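2-c-methyl-d-erythritol 2,4-cyclodiphosphate synthase (Plasmodium falciparum, PDB 4C81) probably converts CDP-methylerythritol 2-phosphate into methylerythritol 2,4-cyclodiphosphate with release of CMP, a step of isoprenoid precursor synthesis. Local coordinates at residues I64-L77 and K169-P181. The protein carries 1 engineered substitution. Sequence-based numbering, arbitrary orientation.
Sequences IIYHSIVDSILGAL and KAIECFANILLIP. With ZN (zinc ion), chain B; ZN (zinc ion), chain C.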
loop_
_atom_site.group_PDB
_atom_site.type_symbol
_atom_site.label_atom_id
_atom_site.label_comp_id
_atom_site.label_asym_id
_atom_site.label_seq_id
_atom_site.Cartn_x
_atom_site.Cartn_y
_atom_site.Cartn_z
ATOM N N ILE A 64 -13.308 8.729 -2.953
ATOM C CA ILE A 64 -12.194 7.951 -2.401
ATOM C C ILE A 64 -10.822 8.534 -2.751
ATOM O O ILE A 64 -9.874 8.395 -1.976
ATOM C CB ILE A 64 -12.250 6.445 -2.818
ATOM C CG1 ILE A 64 -12.340 6.291 -4.341
ATOM C CG2 ILE A 64 -13.413 5.734 -2.117
ATOM C CD1 ILE A 64 -12.226 4.854 -4.827
ATOM N N ILE A 65 -10.710 9.179 -3.911
ATOM C CA ILE A 65 -9.434 9.754 -4.337
ATOM C C ILE A 65 -9.065 10.961 -3.469
ATOM O O ILE A 65 -7.983 11.004 -2.871
ATOM C CB ILE A 65 -9.447 10.134 -5.836
ATOM C CG1 ILE A 65 -9.549 8.872 -6.701
ATOM C CG2 ILE A 65 -8.206 10.916 -6.209
ATOM C CD1 ILE A 65 -9.565 9.154 -8.193
ATOM N N TYR A 66 -9.961 11.941 -3.393
ATOM C CA TYR A 66 -9.702 13.117 -2.561
ATOM C C TYR A 66 -9.497 12.759 -1.091
ATOM O O TYR A 66 -8.594 13.299 -0.444
ATOM C CB TYR A 66 -10.828 14.155 -2.692
ATOM C CG TYR A 66 -10.773 15.056 -3.924
ATOM C CD1 TYR A 66 -9.689 15.040 -4.807
ATOM C CD2 TYR A 66 -11.799 15.962 -4.175
ATOM C CE1 TYR A 66 -9.647 15.877 -5.913
ATOM C CE2 TYR A 66 -11.761 16.806 -5.279
ATOM C CZ TYR A 66 -10.686 16.756 -6.141
ATOM O OH TYR A 66 -10.647 17.590 -7.232
ATOM N N HIS A 67 -10.320 11.852 -0.570
ATOM C CA HIS A 67 -10.228 11.461 0.835
ATOM C C HIS A 67 -8.910 10.737 1.121
ATOM O O HIS A 67 -8.235 11.041 2.109
ATOM C CB HIS A 67 -11.416 10.592 1.259
ATOM C CG HIS A 67 -12.749 11.249 1.067
ATOM N ND1 HIS A 67 -13.941 10.572 1.213
ATOM C CD2 HIS A 67 -13.075 12.516 0.717
ATOM C CE1 HIS A 67 -14.945 11.395 0.967
ATOM N NE2 HIS A 67 -14.446 12.581 0.666
ATOM N N SER A 68 -8.533 9.793 0.259
ATOM C CA SER A 68 -7.280 9.060 0.460
ATOM C C SER A 68 -6.059 9.972 0.310
ATOM O O SER A 68 -5.081 9.813 1.034
ATOM C CB SER A 68 -7.175 7.864 -0.489
ATOM O OG SER A 68 -7.011 8.277 -1.826
ATOM N N ILE A 69 -6.119 10.926 -0.617
ATOM C CA ILE A 69 -5.045 11.919 -0.757
ATOM C C ILE A 69 -4.879 12.730 0.535
ATOM O O ILE A 69 -3.761 12.895 1.026
ATOM C CB ILE A 69 -5.286 12.865 -1.958
ATOM C CG1 ILE A 69 -5.052 12.126 -3.276
ATOM C CG2 ILE A 69 -4.353 14.077 -1.889
ATOM C CD1 ILE A 69 -5.595 12.850 -4.490
ATOM N N VAL A 70 -5.988 13.215 1.091
ATOM C CA VAL A 70 -5.949 13.971 2.350
ATOM C C VAL A 70 -5.308 13.144 3.464
ATOM O O VAL A 70 -4.380 13.608 4.124
ATOM C CB VAL A 70 -7.347 14.444 2.788
ATOM C CG1 VAL A 70 -7.308 15.020 4.198
ATOM C CG2 VAL A 70 -7.863 15.482 1.819
ATOM N N ASP A 71 -5.765 11.910 3.646
ATOM C CA ASP A 71 -5.220 11.070 4.715
ATOM C C ASP A 71 -3.771 10.646 4.465
ATOM O O ASP A 71 -3.043 10.365 5.417
ATOM C CB ASP A 71 -6.128 9.868 4.992
ATOM C CG ASP A 71 -7.342 10.241 5.837
ATOM O OD1 ASP A 71 -7.319 11.290 6.523
ATOM O OD2 ASP A 71 -8.322 9.473 5.825
ATOM N N SER A 72 -3.341 10.621 3.203
ATOM C CA SER A 72 -1.934 10.352 2.896
ATOM C C SER A 72 -1.059 11.512 3.379
ATOM O O SER A 72 0.006 11.297 3.955
ATOM C CB SER A 72 -1.709 10.072 1.401
ATOM O OG SER A 72 -1.625 11.258 0.624
ATOM N N ILE A 73 -1.527 12.733 3.148
ATOM C CA ILE A 73 -0.836 13.939 3.613
ATOM C C ILE A 73 -0.804 14.020 5.145
ATOM O O ILE A 73 0.256 14.251 5.734
ATOM C CB ILE A 73 -1.497 15.212 3.027
ATOM C CG1 ILE A 73 -1.268 15.274 1.515
ATOM C CG2 ILE A 73 -0.945 16.476 3.694
ATOM C CD1 ILE A 73 -2.119 16.297 0.807
ATOM N N LEU A 74 -1.958 13.836 5.786
ATOM C CA LEU A 74 -2.039 13.836 7.246
ATOM C C LEU A 74 -1.155 12.735 7.817
ATOM O O LEU A 74 -0.406 12.955 8.771
ATOM C CB LEU A 74 -3.485 13.640 7.710
ATOM C CG LEU A 74 -4.428 14.804 7.408
ATOM C CD1 LEU A 74 -5.847 14.481 7.848
ATOM C CD2 LEU A 74 -3.925 16.065 8.084
ATOM N N GLY A 75 -1.238 11.550 7.219
ATOM C CA GLY A 75 -0.433 10.417 7.651
ATOM C C GLY A 75 1.058 10.701 7.570
ATOM O O GLY A 75 1.814 10.399 8.497
ATOM N N ALA A 76 1.481 11.296 6.461
ATOM C CA ALA A 76 2.883 11.648 6.255
ATOM C C ALA A 76 3.414 12.590 7.339
ATOM O O ALA A 76 4.557 12.448 7.774
ATOM C CB ALA A 76 3.070 12.279 4.884
ATOM N N LEU A 77 2.576 13.531 7.767
ATOM C CA LEU A 77 2.973 14.555 8.734
ATOM C C LEU A 77 2.722 14.153 10.191
ATOM O O LEU A 77 3.100 14.883 11.111
ATOM C CB LEU A 77 2.248 15.868 8.424
ATOM C CG LEU A 77 2.664 16.524 7.106
ATOM C CD1 LEU A 77 1.651 17.577 6.668
ATOM C CD2 LEU A 77 4.061 17.124 7.216
ATOM N N LYS A 169 -19.862 -3.727 -5.310
ATOM C CA LYS A 169 -20.477 -3.300 -4.058
ATOM C C LYS A 169 -19.708 -2.129 -3.447
ATOM O O LYS A 169 -20.250 -1.393 -2.625
ATOM C CB LYS A 169 -20.540 -4.460 -3.060
ATOM C CG LYS A 169 -21.444 -5.609 -3.501
ATOM C CD LYS A 169 -21.408 -6.775 -2.517
ATOM C CE LYS A 169 -22.180 -6.469 -1.243
ATOM N NZ LYS A 169 -22.241 -7.645 -0.330
ATOM N N ALA A 170 -18.447 -1.967 -3.848
ATOM C CA ALA A 170 -17.604 -0.900 -3.324
ATOM C C ALA A 170 -16.469 -0.564 -4.285
ATOM O O ALA A 170 -16.191 -1.315 -5.223
ATOM C CB ALA A 170 -17.041 -1.297 -1.961
ATOM N N ILE A 171 -15.828 0.575 -4.038
ATOM C CA ILE A 171 -14.592 0.968 -4.723
ATOM C C ILE A 171 -13.590 1.444 -3.675
ATOM O O ILE A 171 -13.980 1.954 -2.621
ATOM C CB ILE A 171 -14.829 2.083 -5.769
ATOM C CG1 ILE A 171 -15.531 3.301 -5.148
ATOM C CG2 ILE A 171 -15.653 1.540 -6.943
ATOM C CD1 ILE A 171 -15.647 4.488 -6.083
ATOM N N GLU A 172 -12.304 1.274 -3.953
ATOM C CA GLU A 172 -11.289 1.682 -2.981
ATOM C C GLU A 172 -10.084 2.339 -3.631
ATOM O O GLU A 172 -9.867 2.235 -4.844
ATOM C CB GLU A 172 -10.896 0.528 -2.044
ATOM C CG GLU A 172 -10.142 -0.639 -2.649
ATOM C CD GLU A 172 -9.858 -1.742 -1.619
ATOM O OE1 GLU A 172 -10.602 -1.838 -0.615
ATOM O OE2 GLU A 172 -8.891 -2.509 -1.819
ATOM N N CYS A 173 -9.338 3.072 -2.812
ATOM C CA CYS A 173 -8.211 3.870 -3.286
ATOM C C CYS A 173 -7.064 3.779 -2.291
ATOM O O CYS A 173 -7.285 3.850 -1.079
ATOM C CB CYS A 173 -8.625 5.341 -3.452
ATOM S SG CYS A 173 -7.379 6.355 -4.282
ATOM N N PHE A 174 -5.850 3.610 -2.816
ATOM C CA PHE A 174 -4.614 3.790 -2.065
ATOM C C PHE A 174 -3.866 4.969 -2.660
ATOM O O PHE A 174 -3.561 4.973 -3.844
ATOM C CB PHE A 174 -3.731 2.544 -2.156
ATOM C CG PHE A 174 -4.265 1.372 -1.402
ATOM C CD1 PHE A 174 -5.235 0.558 -1.965
ATOM C CD2 PHE A 174 -3.808 1.084 -0.124
ATOM C CE1 PHE A 174 -5.741 -0.535 -1.266
ATOM C CE2 PHE A 174 -4.307 -0.008 0.576
ATOM C CZ PHE A 174 -5.274 -0.813 0.006
ATOM N N ALA A 175 -3.580 5.972 -1.839
ATOM C CA ALA A 175 -2.826 7.139 -2.278
ATOM C C ALA A 175 -1.481 7.131 -1.566
ATOM O O ALA A 175 -1.436 7.029 -0.350
ATOM C CB ALA A 175 -3.588 8.415 -1.955
ATOM N N ASN A 176 -0.399 7.233 -2.334
ATOM C CA ASN A 176 0.955 7.200 -1.804
ATOM C C ASN A 176 1.657 8.497 -2.148
ATOM O O ASN A 176 1.647 8.923 -3.302
ATOM C CB ASN A 176 1.731 6.033 -2.404
ATOM C CG ASN A 176 1.033 4.715 -2.198
ATOM O OD1 ASN A 176 1.296 4.013 -1.223
ATOM N ND2 ASN A 176 0.113 4.381 -3.100
ATOM N N ILE A 177 2.275 9.115 -1.149
ATOM C CA ILE A 177 2.845 10.448 -1.319
ATOM C C ILE A 177 4.194 10.588 -0.620
ATOM O O ILE A 177 4.468 9.905 0.369
ATOM C CB ILE A 177 1.853 11.508 -0.790
ATOM C CG1 ILE A 177 2.173 12.889 -1.363
ATOM C CG2 ILE A 177 1.803 11.513 0.739
ATOM C CD1 ILE A 177 1.066 13.880 -1.147
ATOM N N LEU A 178 5.040 11.459 -1.168
ATOM C CA LEU A 178 6.256 11.895 -0.495
ATOM C C LEU A 178 6.138 13.388 -0.248
ATOM O O LEU A 178 5.724 14.137 -1.136
ATOM C CB LEU A 178 7.489 11.636 -1.356
ATOM C CG LEU A 178 7.929 10.186 -1.505
ATOM C CD1 LEU A 178 9.068 10.114 -2.512
ATOM C CD2 LEU A 178 8.343 9.564 -0.173
ATOM N N LEU A 179 6.481 13.807 0.964
ATOM C CA LEU A 179 6.631 15.217 1.280
ATOM C C LEU A 179 8.111 15.538 1.454
ATOM O O LEU A 179 8.823 14.850 2.186
ATOM C CB LEU A 179 5.870 15.571 2.551
ATOM C CG LEU A 179 4.378 15.221 2.561
ATOM C CD1 LEU A 179 3.763 15.613 3.882
ATOM C CD2 LEU A 179 3.622 15.873 1.403
ATOM N N ILE A 180 8.557 16.595 0.777
ATOM C CA ILE A 180 9.961 16.999 0.765
ATOM C C ILE A 180 10.128 18.304 1.541
ATOM O O ILE A 180 9.407 19.267 1.280
ATOM C CB ILE A 180 10.454 17.236 -0.684
ATOM C CG1 ILE A 180 10.063 16.068 -1.601
ATOM C CG2 ILE A 180 11.961 17.447 -0.708
ATOM C CD1 ILE A 180 10.578 14.713 -1.141
ATOM N N PRO A 181 11.078 18.348 2.495
ATOM C CA PRO A 181 11.261 19.602 3.230
ATOM C C PRO A 181 11.687 20.751 2.319
ATOM O O PRO A 181 12.434 20.538 1.361
ATOM C CB PRO A 181 12.371 19.269 4.236
ATOM C CG PRO A 181 13.069 18.096 3.684
ATOM C CD PRO A 181 12.048 17.319 2.909
HETATM ZN ZN ZN B . -14.145 8.674 1.986
HETATM ZN ZN ZN C . -11.038 -3.767 0.655
HETATM O O HOH W 1 -13.696 8.888 3.737
#
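Ser-68 and Ser-72 of helix 64-77 rest on Cys-173, Ala-175 and Ile-177, every second residue of strand 170-181, all turned to the helix. Ser-68 OG sits 3.1 Å from Cys-173 SG, with the carbonyl oxygens of Ile-64 and Ile-65 in its own helix also within reach. One turn on, Ser-72 OG lies against the CG2 branch of Ile-177 at 3.4 Å. It stands between its own backbone N and carbonyl carbon (chi1 81°), which brings it to Ile-69 O as a donor (2.7 Å); that carbonyl also accepts from Ile-73 N. Toward the helix start, Ile-64 CD1 lies on the Glu-172 backbone, 3.5 Å from its C, and also meets Ile-171 CD1 (3.7 Å). At the other end, Leu-179 CD1 touches both Ala-76 CB and Leu-77 CG at 3.5 Å, its side chain crossing that of Leu-77 nearly at a right angle. Helices 97-111 and 130-145 pack beside this helix. Beyond the interface, His-67 ND1 joins Asp-15 and His-17 on one zinc ion, and Glu-172, hydrogen-bonded to Tyr-14, shares another with His-159 of the second subunit. A buried, largely apolar layer thus packs the His-67 helix on the strand whose other face, through Phe-174 and Asn-176, meets neighbouring subunits of the trimer.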